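Local coordinates for putative secreted cellulose binding protein (Streptomyces coelicolor, PDB 4OY7) that oxidatively cleaves glycosidic bonds in cellulose with a bound copper ion, this chain being its lytic polysaccharide monooxygenase domain, at residues A49-N54 / R74-F79; D113-L118 / I137-N142. All blocks are in the same frame, centred on the assembly; numbering follows the deposited sequence.

Contact 1 of 2, residues A49-N54 / R74-F79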
ATOM      1  N   ALA A  49       8.045   4.085   4.545  1.00  8.13           N
ATOM      2  CA  ALA A  49       8.189   5.529   4.626  1.00  7.99           C
ATOM      3  C   ALA A  49       7.582   6.260   3.434  1.00  7.50           C
ATOM      4  O   ALA A  49       8.041   7.326   3.044  1.00  7.62           O
ATOM      5  CB  ALA A  49       9.669   5.894   4.824  1.00  8.63           C
ATOM      6  N   VAL A  50       6.496   5.697   2.888  1.00  7.00           N
ATOM      7  CA  VAL A  50       5.825   6.295   1.737  1.00  6.65           C
ATOM      8  C   VAL A  50       4.887   7.410   2.235  1.00  6.64           C
ATOM      9  O   VAL A  50       3.690   7.192   2.449  1.00  6.43           O
ATOM     10  CB  VAL A  50       5.048   5.255   0.912  1.00  6.33           C
ATOM     11  CG1 VAL A  50       4.634   5.887  -0.401  1.00  6.27           C
ATOM     12  CG2 VAL A  50       5.925   4.053   0.609  1.00  6.54           C
ATOM     13  N   LEU A  51       5.433   8.602   2.402  1.00  6.98           N
ATOM     14  CA  LEU A  51       4.801   9.640   3.171  1.00  7.11           C
ATOM     15  C   LEU A  51       4.873  10.988   2.473  1.00  7.37           C
ATOM     16  O   LEU A  51       5.727  11.235   1.632  1.00  7.42           O
ATOM     17  CB  LEU A  51       5.433   9.701   4.578  1.00  7.68           C
ATOM     18  CG  LEU A  51       6.893  10.186   4.675  1.00  8.25           C
ATOM     19  CD1 LEU A  51       7.021  11.693   4.844  1.00  8.62           C
ATOM     20  CD2 LEU A  51       7.558   9.512   5.871  1.00  8.84           C
ATOM     21  N   ASP A  52       3.915  11.848   2.795  1.00  7.57           N
ATOM     22  CA  ASP A  52       3.941  13.251   2.382  1.00  8.00           C
ATOM     23  C   ASP A  52       3.722  14.012   3.689  1.00  8.37           C
ATOM     24  O   ASP A  52       2.652  13.903   4.302  1.00  8.11           O
ATOM     25  CB  ASP A  52       2.828  13.554   1.378  1.00  7.93           C
ATOM     26  CG  ASP A  52       2.717  15.036   1.010  1.00  8.37           C
ATOM     27  OD1 ASP A  52       1.823  15.341   0.186  1.00  8.38           O
ATOM     28  OD2 ASP A  52       3.503  15.871   1.500  1.00  8.59           O
ATOM     29  N   SER A  53       4.733  14.774   4.099  1.00  9.10           N
ATOM     30  CA  SER A  53       4.673  15.603   5.312  1.00  9.84           C
ATOM     31  C   SER A  53       3.553  16.641   5.345  1.00  9.73           C
ATOM     32  O   SER A  53       3.212  17.121   6.429  1.00 10.02           O
ATOM     33  CB  SER A  53       5.978  16.387   5.506  1.00 10.73           C
ATOM     34  OG  SER A  53       7.067  15.513   5.423  1.00 12.06           O
ATOM     35  N   ASN A  54       3.041  17.020   4.176  1.00  9.49           N
ATOM     36  CA  ASN A  54       2.095  18.121   4.051  1.00  9.80           C
ATOM     37  C   ASN A  54       0.754  17.756   3.447  1.00  8.90           C
ATOM     38  O   ASN A  54      -0.022  18.645   3.086  1.00  9.14           O
ATOM     39  CB  ASN A  54       2.742  19.232   3.218  1.00 10.88           C
ATOM     40  CG  ASN A  54       3.931  19.834   3.911  1.00 12.00           C
ATOM     41  OD1 ASN A  54       3.787  20.529   4.933  1.00 13.52           O
ATOM     42  ND2 ASN A  54       5.118  19.551   3.402  1.00 12.60           N
ATOM     43  N   ARG A  74       6.399  13.030  -3.108  1.00  8.77           N
ATOM     44  CA  ARG A  74       6.760  14.049  -2.116  1.00  9.34           C
ATOM     45  C   ARG A  74       7.463  13.509  -0.871  1.00  9.16           C
ATOM     46  O   ARG A  74       7.719  14.278   0.052  1.00  9.66           O
ATOM     47  CB  ARG A  74       5.523  14.860  -1.733  1.00  9.68           C
ATOM     48  CG  ARG A  74       4.958  15.688  -2.875  1.00 10.48           C
ATOM     49  CD  ARG A  74       3.909  16.650  -2.342  1.00 11.10           C
ATOM     50  NE  ARG A  74       3.388  17.529  -3.385  1.00 12.06           N
ATOM     51  CZ  ARG A  74       2.241  17.373  -4.066  1.00 12.45           C
ATOM     52  NH1 ARG A  74       1.391  16.342  -3.883  1.00 11.62           N
ATOM     53  NH2 ARG A  74       1.926  18.312  -4.963  1.00 13.41           N
ATOM     54  N   SER A  75       7.780  12.217  -0.826  1.00  8.77           N
ATOM     55  CA  SER A  75       8.430  11.635   0.368  1.00  8.77           C
ATOM     56  C   SER A  75       9.914  11.974   0.378  1.00  9.53           C
ATOM     57  O   SER A  75      10.446  12.513  -0.601  1.00  9.86           O
ATOM     58  CB  SER A  75       8.245  10.109   0.400  1.00  8.31           C
ATOM     59  OG  SER A  75       9.299   9.461  -0.269  1.00  8.30           O
ATOM     60  N   PRO A  76      10.598  11.635   1.471  1.00  9.99           N
ATOM     61  CA  PRO A  76      12.053  11.807   1.512  1.00 10.71           C
ATOM     62  C   PRO A  76      12.853  10.865   0.600  1.00 11.00           C
ATOM     63  O   PRO A  76      14.077  11.008   0.535  1.00 11.75           O
ATOM     64  CB  PRO A  76      12.404  11.471   2.970  1.00 11.13           C
ATOM     65  CG  PRO A  76      11.122  11.460   3.723  1.00 10.64           C
ATOM     66  CD  PRO A  76      10.060  11.108   2.730  1.00  9.92           C
ATOM     67  N   TYR A  77      12.187   9.896  -0.031  1.00 10.76           N
ATOM     68  CA  TYR A  77      12.826   8.844  -0.804  1.00 10.89           C
ATOM     69  C   TYR A  77      12.203   8.719  -2.186  1.00 10.29           C
ATOM     70  O   TYR A  77      11.081   9.194  -2.435  1.00  9.97           O
ATOM     71  CB  TYR A  77      12.706   7.493  -0.073  1.00 10.98           C
ATOM     72  CG  TYR A  77      13.214   7.553   1.332  1.00 11.83           C
ATOM     73  CD1 TYR A  77      14.575   7.771   1.578  1.00 13.01           C
ATOM     74  CD2 TYR A  77      12.361   7.443   2.413  1.00 12.02           C
ATOM     75  CE1 TYR A  77      15.058   7.860   2.865  1.00 13.88           C
ATOM     76  CE2 TYR A  77      12.827   7.567   3.718  1.00 12.92           C
ATOM     77  CZ  TYR A  77      14.189   7.757   3.922  1.00 13.76           C
ATOM     78  OH  TYR A  77      14.681   7.857   5.193  1.00 15.87           O
ATOM     79  N   ASP A  78      12.907   8.022  -3.067  1.00 10.31           N
ATOM     80  CA  ASP A  78      12.425   7.782  -4.417  1.00 10.08           C
ATOM     81  C   ASP A  78      11.583   6.518  -4.397  1.00  9.31           C
ATOM     82  O   ASP A  78      12.121   5.433  -4.238  1.00  9.45           O
ATOM     83  CB  ASP A  78      13.600   7.627  -5.385  1.00 10.98           C
ATOM     84  CG  ASP A  78      13.158   7.389  -6.819  1.00 11.18           C
ATOM     85  OD1 ASP A  78      11.963   7.089  -7.082  1.00 10.58           O
ATOM     86  OD2 ASP A  78      14.012   7.495  -7.709  1.00 12.56           O
ATOM     87  N   PHE A  79      10.263   6.680  -4.488  1.00  8.50           N
ATOM     88  CA  PHE A  79       9.322   5.552  -4.582  1.00  7.95           C
ATOM     89  C   PHE A  79       8.621   5.584  -5.920  1.00  7.90           C
ATOM     90  O   PHE A  79       7.636   4.876  -6.129  1.00  7.62           O
ATOM     91  CB  PHE A  79       8.248   5.636  -3.475  1.00  7.33           C
ATOM     92  CG  PHE A  79       8.759   5.323  -2.099  1.00  7.28           C
ATOM     93  CD1 PHE A  79       9.192   4.042  -1.754  1.00  7.28           C
ATOM     94  CD2 PHE A  79       8.791   6.321  -1.130  1.00  7.21           C
ATOM     95  CE1 PHE A  79       9.678   3.778  -0.477  1.00  7.52           C
ATOM     96  CE2 PHE A  79       9.282   6.070   0.134  1.00  7.37           C
ATOM     97  CZ  PHE A  79       9.717   4.799   0.471  1.00  7.55           C
TER
HETATM   98  O   HOH W   1       1.531  14.104  -2.288  1.00  8.78           O
HETATM   99  O   HOH W   2       7.135  15.021   2.525  1.00 10.84           O

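Contact 2 of 2, residues D113-L118 / I137-N142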
ATOM      1  N   ASP A 113      -6.918   8.055  11.016  1.00  9.08           N
ATOM      2  CA  ASP A 113      -7.831   7.226  10.216  1.00  8.97           C
ATOM      3  C   ASP A 113      -7.081   6.537   9.106  1.00  8.23           C
ATOM      4  O   ASP A 113      -6.188   7.135   8.455  1.00  7.83           O
ATOM      5  CB  ASP A 113      -8.899   8.073   9.503  1.00  9.13           C
ATOM      6  CG  ASP A 113      -9.905   8.683  10.409  1.00 10.15           C
ATOM      7  OD1 ASP A 113      -9.994   8.301  11.573  1.00 10.69           O
ATOM      8  OD2 ASP A 113     -10.638   9.569   9.904  1.00 10.89           O
ATOM      9  N   PHE A 114      -7.485   5.309   8.812  1.00  7.86           N
ATOM     10  CA  PHE A 114      -7.095   4.630   7.608  1.00  7.31           C
ATOM     11  C   PHE A 114      -8.250   4.665   6.619  1.00  6.88           C
ATOM     12  O   PHE A 114      -9.325   4.088   6.863  1.00  7.23           O
ATOM     13  CB  PHE A 114      -6.713   3.200   7.945  1.00  7.50           C
ATOM     14  CG  PHE A 114      -5.500   3.099   8.807  1.00  7.90           C
ATOM     15  CD1 PHE A 114      -5.602   3.094  10.190  1.00  8.55           C
ATOM     16  CD2 PHE A 114      -4.241   3.002   8.236  1.00  7.76           C
ATOM     17  CE1 PHE A 114      -4.474   3.006  11.002  1.00  8.89           C
ATOM     18  CE2 PHE A 114      -3.109   2.930   9.034  1.00  7.97           C
ATOM     19  CZ  PHE A 114      -3.214   2.923  10.416  1.00  8.73           C
ATOM     20  N   ARG A 115      -8.027   5.354   5.506  1.00  6.20           N
ATOM     21  CA  ARG A 115      -9.039   5.468   4.439  1.00  6.00           C
ATOM     22  C   ARG A 115      -8.703   4.411   3.437  1.00  5.69           C
ATOM     23  O   ARG A 115      -7.626   4.486   2.811  1.00  5.51           O
ATOM     24  CB  ARG A 115      -8.975   6.843   3.798  1.00  5.87           C
ATOM     25  CG  ARG A 115      -9.376   7.957   4.736  1.00  6.07           C
ATOM     26  CD  ARG A 115      -9.138   9.319   4.164  1.00  5.99           C
ATOM     27  NE  ARG A 115      -9.390  10.396   5.117  1.00  6.21           N
ATOM     28  CZ  ARG A 115      -9.170  11.672   4.856  1.00  6.34           C
ATOM     29  NH1 ARG A 115      -8.735  12.057   3.641  1.00  6.09           N
ATOM     30  NH2 ARG A 115      -9.440  12.582   5.795  1.00  6.76           N
ATOM     31  N   VAL A 116      -9.628   3.476   3.255  1.00  5.69           N
ATOM     32  CA  VAL A 116      -9.394   2.286   2.442  1.00  5.61           C
ATOM     33  C   VAL A 116     -10.250   2.342   1.170  1.00  5.72           C
ATOM     34  O   VAL A 116     -11.474   2.463   1.238  1.00  5.95           O
ATOM     35  CB  VAL A 116      -9.703   1.006   3.243  1.00  5.85           C
ATOM     36  CG1 VAL A 116      -9.480  -0.236   2.377  1.00  5.95           C
ATOM     37  CG2 VAL A 116      -8.892   0.940   4.559  1.00  5.96           C
ATOM     38  N   TYR A 117      -9.588   2.214   0.023  1.00  5.44           N
ATOM     39  CA  TYR A 117     -10.211   2.316  -1.312  1.00  5.62           C
ATOM     40  C   TYR A 117      -9.960   1.105  -2.195  1.00  5.62           C
ATOM     41  O   TYR A 117      -8.902   0.483  -2.130  1.00  5.45           O
ATOM     42  CB  TYR A 117      -9.705   3.547  -2.075  1.00  5.53           C
ATOM     43  CG  TYR A 117      -9.757   4.887  -1.371  1.00  5.65           C
ATOM     44  CD1 TYR A 117      -8.844   5.218  -0.380  1.00  5.66           C
ATOM     45  CD2 TYR A 117     -10.659   5.842  -1.762  1.00  6.00           C
ATOM     46  CE1 TYR A 117      -8.870   6.476   0.229  1.00  5.79           C
ATOM     47  CE2 TYR A 117     -10.705   7.097  -1.173  1.00  6.16           C
ATOM     48  CZ  TYR A 117      -9.789   7.422  -0.184  1.00  6.09           C
ATOM     49  OH  TYR A 117      -9.881   8.687   0.400  1.00  6.67           O
ATOM     50  N   LEU A 118     -10.906   0.808  -3.078  1.00  6.06           N
ATOM     51  CA  LEU A 118     -10.738  -0.321  -4.019  1.00  6.30           C
ATOM     52  C   LEU A 118     -10.988   0.165  -5.433  1.00  6.61           C
ATOM     53  O   LEU A 118     -11.906   0.919  -5.677  1.00  6.53           O
ATOM     54  CB  LEU A 118     -11.722  -1.421  -3.683  1.00  6.83           C
ATOM     55  CG  LEU A 118     -11.722  -2.693  -4.523  1.00  7.16           C
ATOM     56  CD1 LEU A 118     -10.417  -3.478  -4.366  1.00  7.05           C
ATOM     57  CD2 LEU A 118     -12.920  -3.535  -4.118  1.00  7.65           C
ATOM     58  N   ILE A 137     -14.232   2.466   0.479  1.00  8.30           N
ATOM     59  CA  ILE A 137     -15.060   1.343   0.953  1.00  8.67           C
ATOM     60  C   ILE A 137     -15.072   1.185   2.477  1.00  8.63           C
ATOM     61  O   ILE A 137     -15.966   0.559   3.028  1.00  9.05           O
ATOM     62  CB  ILE A 137     -14.717   0.006   0.239  1.00  8.96           C
ATOM     63  CG1 ILE A 137     -13.294  -0.460   0.462  1.00  8.91           C
ATOM     64  CG2 ILE A 137     -15.018   0.105  -1.265  1.00  9.25           C
ATOM     65  CD1 ILE A 137     -13.084  -1.893  -0.020  1.00  9.11           C
ATOM     66  N   GLN A 138     -14.127   1.819   3.166  1.00  8.23           N
ATOM     67  CA  GLN A 138     -14.045   1.752   4.613  1.00  8.54           C
ATOM     68  C   GLN A 138     -13.151   2.861   5.155  1.00  8.21           C
ATOM     69  O   GLN A 138     -12.155   3.211   4.532  1.00  7.58           O
ATOM     70  CB  GLN A 138     -13.558   0.335   4.990  1.00  9.08           C
ATOM     71  CG  GLN A 138     -12.777   0.177   6.255  1.00  9.35           C
ATOM     72  CD  GLN A 138     -12.227  -1.228   6.424  1.00  9.31           C
ATOM     73  OE1 GLN A 138     -11.172  -1.589   5.884  1.00  9.13           O
ATOM     74  NE2 GLN A 138     -12.929  -2.000   7.189  1.00  9.74           N
ATOM     75  N   THR A 139     -13.503   3.443   6.295  1.00  8.49           N
ATOM     76  CA  THR A 139     -12.550   4.283   7.028  1.00  8.62           C
ATOM     77  C   THR A 139     -12.443   3.707   8.412  1.00  9.00           C
ATOM     78  O   THR A 139     -13.466   3.442   9.006  1.00  9.79           O
ATOM     79  CB  THR A 139     -12.914   5.788   7.071  1.00  8.77           C
ATOM     80  OG1 THR A 139     -13.071   6.274   5.728  1.00  8.74           O
ATOM     81  CG2 THR A 139     -11.828   6.603   7.734  1.00  8.81           C
ATOM     82  N   VAL A 140     -11.219   3.469   8.891  1.00  8.77           N
ATOM     83  CA  VAL A 140     -10.972   2.822  10.184  1.00  9.11           C
ATOM     84  C   VAL A 140     -10.280   3.816  11.094  1.00  9.05           C
ATOM     85  O   VAL A 140      -9.123   4.188  10.867  1.00  8.59           O
ATOM     86  CB  VAL A 140     -10.076   1.573  10.022  1.00  9.19           C
ATOM     87  CG1 VAL A 140      -9.883   0.854  11.355  1.00  9.89           C
ATOM     88  CG2 VAL A 140     -10.692   0.665   8.979  1.00  9.20           C
ATOM     89  N   THR A 141     -10.977   4.225  12.150  1.00  9.40           N
ATOM     90  CA  THR A 141     -10.464   5.242  13.048  1.00  9.55           C
ATOM     91  C   THR A 141      -9.748   4.595  14.227  1.00 10.16           C
ATOM     92  O   THR A 141     -10.358   3.842  15.000  1.00 10.61           O
ATOM     93  CB  THR A 141     -11.605   6.173  13.506  1.00  9.96           C
ATOM     94  OG1 THR A 141     -12.237   6.763  12.349  1.00  9.45           O
ATOM     95  CG2 THR A 141     -11.057   7.252  14.440  1.00 10.32           C
ATOM     96  N   ASN A 142      -8.456   4.892  14.382  1.00 10.04           N
ATOM     97  CA  ASN A 142      -7.672   4.414  15.534  1.00 10.67           C
ATOM     98  C   ASN A 142      -7.865   2.927  15.872  1.00 11.04           C
ATOM     99  O   ASN A 142      -8.277   2.562  16.987  1.00 11.97           O
ATOM    100  CB  ASN A 142      -7.976   5.297  16.743  1.00 11.46           C
ATOM    101  CG  ASN A 142      -7.354   6.654  16.621  1.00 11.28           C
ATOM    102  OD1 ASN A 142      -6.181   6.761  16.266  1.00 11.29           O
ATOM    103  ND2 ASN A 142      -8.121   7.696  16.921  1.00 11.61           N
TER

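Contact 1 of 2, residues A49-N54 / R74-F79
Ala49 sets its CB against the edge of the Tyr77 ring, 3.7 Å from Tyr77 CE2; Pro76 CB covers one face of that ring. Val50 is the centre of an inverse gamma turn; chi1 -168° sets CG1 anti to the backbone N and CG2 anti to the carbonyl carbon, which puts CG2 3.7 Å from the Phe79 ring centroid, almost on the ring normal, a CH-pi contact over mid-face. Leu51 holds CG in the crowded position between N and the carbonyl carbon (chi1 68°) and lays CD1 on Pro76 CD, 3.7 Å away. Its side chain also touches His1, a copper ligand, and Glu183, so this packing belongs to the second shell of the AA10 copper site. Asp52 and Arg74 run alongside, and Asp52 OD1 meets Arg74 CD at 3.5 Å; Arg74 NH1 stays 4.2 Å from Asp52 OD1, beyond a salt bridge. A water donates to OD1 and accepts from NH1, lying in the guanidinium plane, and Tyr62 binds both groups, through OH and O respectively. A second water joins Ser53 N to Arg74 O. Asp52 OD2 takes the N-H of Asn54 in an Asx turn. Without direct hydrogen bonds between them, strand 51-52 with its flanks and the loop 74-79 meet through apolar surface and water, and the buried carboxylate of Asp52 would probably be kept ionised by its donors and the nearby arginine.

Contact 2 of 2, residues D113-L118 / I137-N142
Main-chain bonds join the antiparallel strands 113-118 and 137-141 at two hydrogen-bonded pairs. Phe114 and Val140 bond both ways: Phe114 N reaches Val140 O at 2.9 Å from above the carbonyl plane, while Val140 N meets a lone pair of Phe114 O at 2.8 Å in plane. Further along, Val116 N meets Gln138 O at 2.8 Å, nearly along the C=O axis, and Val116 O takes Ile137 N at 2.9 Å, with Gln138 N adding a weak bond; Ile137 and Gln138 thus both face Val116, a classic beta bulge. On the face carrying Phe114, Val116, Gln138 and Val140, the sheet packs on strand 155-161 of the second sheet, as in the beta-sandwich core of AA10 monooxygenases. There Phe114 stacks on Trp176 and meets Trp158, and Gln138, extended beyond CG beside Val116, sets OE1 3.7 Å from Val116 CG2 while Trp158 and Asp159 bind its amide. The other face, with Asp113, Arg115, Thr139 and Thr141, is looser and more open to solvent. Asp113 and Thr141 lie alongside each other, and Thr141 OG1 donates to Asp113 OD1 at 2.8 Å from above the carboxylate plane (56° out of it). Asp113 CB also rests on Thr139 CG2, 3.7 Å away. An alanine at Asp113 would lose the carboxylate and would probably leave the Thr141 hydroxyl less firmly oriented. Arg115 merely brushes Thr139 CG2 with its CG at 4.1 Å, its extended chain carrying NH1 to Gly57 O.

Both contacts reach the same mixed sheet, with centres 20 Å apart and nearest atoms about 10 Å apart. In contact 1 the short strand 51-52 pairs with strand 184-193 and also meets a loop; contact 2 joins two neighbouring strands of that sheet, 112-119 and 134-141. Each is partly buried, but contact 1 sits by the copper, with the Leu51 side chain about 6 Å from the metal, whereas in contact 2 the Phe114 side chain lies about 10 Å from it. Side chains and bridging waters do the joining in contact 1; main-chain bonding dominates contact 2, where an aromatic interior lies behind a more exposed, polar face.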